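Local coordinates for ESAT-6-like protein SAG1039 (Streptococcus agalactiae serogroup V, PDB 3GWK), which forms a homodimeric four-helical bundle of the WXG100 family and is probably a substrate or partner of an ESAT-6-type secretion system, at the interface of chains A and B. Sequence-based numbering; all coordinates share one arbitrary frame. Chains: chain A/B, Putative uncharacterized protein SAG1039.

Contact 1: the interface of chains A and B. Residues chain A 30, 33-34, 37; chain B 19-20, 23, 71.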
loop_
_atom_site.group_PDB
_atom_site.type_symbol
_atom_site.label_atom_id
_atom_site.label_comp_id
_atom_site.label_asym_id
_atom_site.label_seq_id
_atom_site.Cartn_x
_atom_site.Cartn_y
_atom_site.Cartn_z
ATOM N N VAL A 30 5.626 0.156 -3.405
ATOM C CA VAL A 30 4.623 0.223 -4.469
ATOM C C VAL A 30 4.411 1.694 -4.851
ATOM O O VAL A 30 4.407 2.060 -6.044
ATOM C CB VAL A 30 3.303 -0.428 -4.074
ATOM C CG1 VAL A 30 2.214 -0.092 -5.164
ATOM C CG2 VAL A 30 3.448 -1.906 -3.933
ATOM N N LEU A 33 7.387 3.147 -6.845
ATOM C CA LEU A 33 7.470 2.609 -8.169
ATOM C C LEU A 33 6.436 3.220 -9.118
ATOM O O LEU A 33 6.737 3.594 -10.270
ATOM C CB LEU A 33 7.268 1.080 -8.148
ATOM C CG LEU A 33 7.345 0.437 -9.491
ATOM C CD1 LEU A 33 8.828 0.428 -9.936
ATOM C CD2 LEU A 33 6.752 -0.942 -9.435
ATOM N N LEU A 34 5.204 3.262 -8.651
ATOM C CA LEU A 34 4.104 3.737 -9.495
ATOM C C LEU A 34 4.061 5.274 -9.625
ATOM O O LEU A 34 3.537 5.768 -10.617
ATOM C CB LEU A 34 2.785 3.186 -8.994
ATOM C CG LEU A 34 2.722 1.619 -9.087
ATOM C CD1 LEU A 34 1.409 1.119 -8.629
ATOM C CD2 LEU A 34 2.994 1.168 -10.555
ATOM N N GLU A 37 6.145 5.495 -12.547
ATOM C CA GLU A 37 5.363 5.137 -13.780
ATOM C C GLU A 37 4.388 6.250 -14.169
ATOM O O GLU A 37 4.213 6.567 -15.360
ATOM C CB GLU A 37 4.571 3.823 -13.558
ATOM C CG GLU A 37 5.488 2.586 -13.429
ATOM C CD GLU A 37 6.381 2.428 -14.666
ATOM O OE1 GLU A 37 5.878 2.224 -15.790
ATOM O OE2 GLU A 37 7.603 2.476 -14.474
ATOM N N LYS B 19 3.026 -3.406 -13.818
ATOM C CA LYS B 19 3.444 -2.860 -12.531
ATOM C C LYS B 19 2.259 -2.355 -11.720
ATOM O O LYS B 19 2.193 -2.459 -10.513
ATOM C CB LYS B 19 4.492 -1.728 -12.749
ATOM C CG LYS B 19 5.759 -2.232 -13.451
ATOM C CD LYS B 19 6.768 -1.091 -13.771
ATOM C CE LYS B 19 7.951 -1.788 -14.604
ATOM N NZ LYS B 19 8.888 -0.851 -15.111
ATOM N N TYR B 20 1.291 -1.764 -12.447
ATOM C CA TYR B 20 0.076 -1.286 -11.781
ATOM C C TYR B 20 -0.734 -2.409 -11.161
ATOM O O TYR B 20 -1.169 -2.337 -10.007
ATOM C CB TYR B 20 -0.816 -0.436 -12.707
ATOM C CG TYR B 20 -0.229 0.960 -12.928
ATOM C CD1 TYR B 20 -0.593 2.022 -12.110
ATOM C CD2 TYR B 20 0.672 1.184 -13.968
ATOM C CE1 TYR B 20 -0.012 3.266 -12.341
ATOM C CE2 TYR B 20 1.210 2.447 -14.186
ATOM C CZ TYR B 20 0.840 3.485 -13.369
ATOM O OH TYR B 20 1.371 4.745 -13.598
ATOM N N GLY B 23 1.156 -3.940 -8.266
ATOM C CA GLY B 23 1.090 -3.062 -7.122
ATOM C C GLY B 23 -0.245 -3.098 -6.445
ATOM O O GLY B 23 -0.352 -3.049 -5.202
ATOM N N LEU B 71 -5.386 1.572 -9.299
ATOM C CA LEU B 71 -4.244 0.939 -9.947
ATOM C C LEU B 71 -4.732 -0.131 -10.954
ATOM O O LEU B 71 -4.202 -0.250 -12.093
ATOM C CB LEU B 71 -3.315 0.319 -8.933
ATOM C CG LEU B 71 -2.634 1.274 -7.969
ATOM C CD1 LEU B 71 -1.701 0.497 -7.060
ATOM C CD2 LEU B 71 -2.133 2.582 -8.476
HETATM O O HOH W 1 7.318 0.204 -16.992
#
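The ring of B:Tyr20 takes A:Leu34 on one face: methyl CD2 of the leucine stands 3.9 Å from the ring centroid, directly above the middle, a CH-pi contact. On the same face, out toward the hydroxyl end, A:Glu37 sets its CB 3.7 Å from ring carbon CE2. The two methyls of A:Leu34 divide the work. While CD2 rests on the tyrosine and also touches CB of B:Lys19, CD1 runs on to the second helix of chain B and meets methyl CD1 of B:Leu71 at 3.5 Å, the two leucines crossing obliquely.

On the other flank, A:Glu37 and B:Lys19 cross at about a right angle. The lysine leaves its helix with CG anti to the carbonyl carbon (chi1 -61°) and stays extended beyond it, which lays its methylene CD over the face of the carboxylate, 3.7 Å from A:Glu37 CD. The glutamate's bend at chi2 (-57°) turns that face to the lysine, and NZ approaches from above the carboxylate plane. Their salt bridge is long, 3.6 Å from NZ of B:Lys19 to OE2 of A:Glu37. Water 1 supplements it, lying 2.8 Å from the other carboxylate oxygen, OE1 of A:Glu37, and within bonding distance of the lysine NZ as well. A:Leu33 adds its CD2 methyl against CB of the same lysine.

At the far end A:Val30 sets CG1 on the bare backbone of B:Gly23, 3.7 Å from its CA; a glycine here probably allows the close approach of the two helices. All of this joins helix 10-44 of chain A to helix 10-44 of chain B, with B:Leu71 contributed by helix 51-97, within the dimer's four-helical bundle.

Contact 2: the interface of chains A and B. Residues chain A 34, 37-38, 41, 50; chain B 8, 16, 20, 74, 78.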
loop_
_atom_site.group_PDB
_atom_site.type_symbol
_atom_site.label_atom_id
_atom_site.label_comp_id
_atom_site.label_asym_id
_atom_site.label_seq_id
_atom_site.Cartn_x
_atom_site.Cartn_y
_atom_site.Cartn_z
ATOM N N LEU A 34 5.204 3.262 -8.651
ATOM C CA LEU A 34 4.104 3.737 -9.495
ATOM C C LEU A 34 4.061 5.274 -9.625
ATOM O O LEU A 34 3.537 5.768 -10.617
ATOM C CB LEU A 34 2.785 3.186 -8.994
ATOM C CG LEU A 34 2.722 1.619 -9.087
ATOM C CD1 LEU A 34 1.409 1.119 -8.629
ATOM C CD2 LEU A 34 2.994 1.168 -10.555
ATOM N N GLU A 37 6.145 5.495 -12.547
ATOM C CA GLU A 37 5.363 5.137 -13.780
ATOM C C GLU A 37 4.388 6.250 -14.169
ATOM O O GLU A 37 4.213 6.567 -15.360
ATOM C CB GLU A 37 4.571 3.823 -13.558
ATOM C CG GLU A 37 5.488 2.586 -13.429
ATOM C CD GLU A 37 6.381 2.428 -14.666
ATOM O OE1 GLU A 37 5.878 2.224 -15.790
ATOM O OE2 GLU A 37 7.603 2.476 -14.474
ATOM N N GLN A 38 3.779 6.887 -13.193
ATOM C CA GLN A 38 2.867 7.981 -13.492
ATOM C C GLN A 38 3.596 9.093 -14.276
ATOM O O GLN A 38 3.031 9.672 -15.208
ATOM C CB GLN A 38 2.267 8.588 -12.201
ATOM C CG GLN A 38 1.169 7.716 -11.545
ATOM C CD GLN A 38 -0.122 7.740 -12.343
ATOM O OE1 GLN A 38 -0.972 8.676 -12.227
ATOM N NE2 GLN A 38 -0.333 6.705 -13.062
ATOM N N ILE A 41 4.351 8.054 -17.869
ATOM C CA ILE A 41 3.152 8.145 -18.683
ATOM C C ILE A 41 2.831 9.583 -19.011
ATOM O O ILE A 41 2.486 9.941 -20.147
ATOM C CB ILE A 41 1.982 7.449 -17.994
ATOM C CG1 ILE A 41 2.180 5.905 -18.086
ATOM C CG2 ILE A 41 0.593 7.821 -18.626
ATOM C CD1 ILE A 41 1.414 5.082 -17.096
ATOM N N PHE A 50 -5.209 10.610 -19.720
ATOM C CA PHE A 50 -5.152 10.068 -18.353
ATOM C C PHE A 50 -5.231 11.163 -17.291
ATOM O O PHE A 50 -4.804 10.973 -16.172
ATOM C CB PHE A 50 -3.909 9.241 -18.178
ATOM C CG PHE A 50 -4.091 7.770 -18.521
ATOM C CD1 PHE A 50 -5.114 7.308 -19.311
ATOM C CD2 PHE A 50 -3.192 6.852 -18.043
ATOM C CE1 PHE A 50 -5.213 5.914 -19.623
ATOM C CE2 PHE A 50 -3.324 5.503 -18.333
ATOM C CZ PHE A 50 -4.319 5.046 -19.101
ATOM N N LEU B 8 5.232 6.081 -25.911
ATOM C CA LEU B 8 5.320 4.729 -25.384
ATOM C C LEU B 8 4.692 3.757 -26.366
ATOM O O LEU B 8 3.540 3.950 -26.802
ATOM C CB LEU B 8 4.571 4.583 -24.043
ATOM C CG LEU B 8 5.090 5.498 -22.904
ATOM C CD1 LEU B 8 4.280 5.482 -21.649
ATOM C CD2 LEU B 8 6.419 4.977 -22.479
ATOM N N SER B 16 4.360 -1.315 -18.300
ATOM C CA SER B 16 3.947 -0.427 -17.228
ATOM C C SER B 16 2.642 -0.947 -16.560
ATOM O O SER B 16 2.524 -1.001 -15.338
ATOM C CB SER B 16 3.722 0.973 -17.818
ATOM O OG SER B 16 3.367 1.875 -16.782
ATOM N N TYR B 20 1.291 -1.764 -12.447
ATOM C CA TYR B 20 0.076 -1.286 -11.781
ATOM C C TYR B 20 -0.734 -2.409 -11.161
ATOM O O TYR B 20 -1.169 -2.337 -10.007
ATOM C CB TYR B 20 -0.816 -0.436 -12.707
ATOM C CG TYR B 20 -0.229 0.960 -12.928
ATOM C CD1 TYR B 20 -0.593 2.022 -12.110
ATOM C CD2 TYR B 20 0.672 1.184 -13.968
ATOM C CE1 TYR B 20 -0.012 3.266 -12.341
ATOM C CE2 TYR B 20 1.210 2.447 -14.186
ATOM C CZ TYR B 20 0.840 3.485 -13.369
ATOM O OH TYR B 20 1.371 4.745 -13.598
ATOM N N ILE B 74 -6.108 1.710 -14.039
ATOM C CA ILE B 74 -5.045 2.197 -14.883
ATOM C C ILE B 74 -4.498 1.036 -15.704
ATOM O O ILE B 74 -4.316 1.180 -16.907
ATOM C CB ILE B 74 -3.932 2.890 -14.058
ATOM C CG1 ILE B 74 -4.481 4.180 -13.430
ATOM C CG2 ILE B 74 -2.703 3.148 -14.900
ATOM C CD1 ILE B 74 -3.562 4.750 -12.331
ATOM N N LEU B 78 -4.550 1.055 -19.760
ATOM C CA LEU B 78 -3.257 0.936 -20.473
ATOM C C LEU B 78 -3.282 -0.247 -21.461
ATOM O O LEU B 78 -2.795 -0.113 -22.577
ATOM C CB LEU B 78 -2.098 0.777 -19.505
ATOM C CG LEU B 78 -1.658 2.037 -18.751
ATOM C CD1 LEU B 78 -0.679 1.579 -17.611
ATOM C CD2 LEU B 78 -0.976 3.005 -19.707
HETATM O O HOH W 2 5.288 4.168 -17.634
#
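This is a mixed polar and apolar helix-packing interface of the homodimer, in which A:Gln38 and A:Glu37 grip polar groups of chain B while A:Ile41 and A:Phe50 supply greasy contacts, which likely sets the register of the two hairpins. A:Gln38 reaches the phenol of B:Tyr20 with its side-chain amide: NE2 donates to OH at 2.7 Å, nearly straight at 166°. The oxygen lies almost in the amide plane; the amide stands nearly upright to the ring, their planes 77° apart, and meets the hydroxyl at the tip. A bend at chi2 folds the glutamine over to bring NE2 there.

B:Ile74, from the same chain as the tyrosine, backs the ring on the face opposite A:Leu34, its CG2 3.6 Å above the plane and over the centre. The ring is thus clamped between a methyl from each chain, and the hydrogen bond from the A:Gln38 amide holds its hydroxyl end. A:Ile41 comes tip to tip with B:Tyr20, its CD1 methyl 3.5 Å from the hydroxyl OH of B:Tyr20, and crosses B:Leu8 at about a right angle. Farther along, A:Phe50, in the connection between the helices of chain A, brings its ring carbon CE2 to 3.7 Å from B:Leu78 CD2.

The carboxylate of A:Glu37 has a second task here. B:Ser16, with OG anti to its backbone N (chi1 -178°), points its hydroxyl across the boundary at that carboxylate. Water 2 bridges the same pair, 2.7 Å from A:Glu37 OE1. The direct bond runs from B:Ser16 OG to A:Glu37 OE1 at 2.7 Å, using the anti lone pair of the carboxylate oxygen, the one away from OE2.

Contact 1 and contact 2 lie about 8 Å apart between the centres of their C-alpha atoms and share A:Leu34, A:Glu37 and B:Tyr20, which makes them neighbouring stretches of one continuous seam. Helix 10-44 of each chain runs through both, and the second helix of chain B contributes to each. Contact 2 carries the seam on to the interhelical connection of chain A. A:Glu37 has partners in both, and its carboxylate serves both, OE2 pairing with the lysine of contact 1 and OE1 taking the serine of contact 2. The dimer is two-fold symmetric, and each contact recurs with the chains exchanged, tying the two hairpins together twice over.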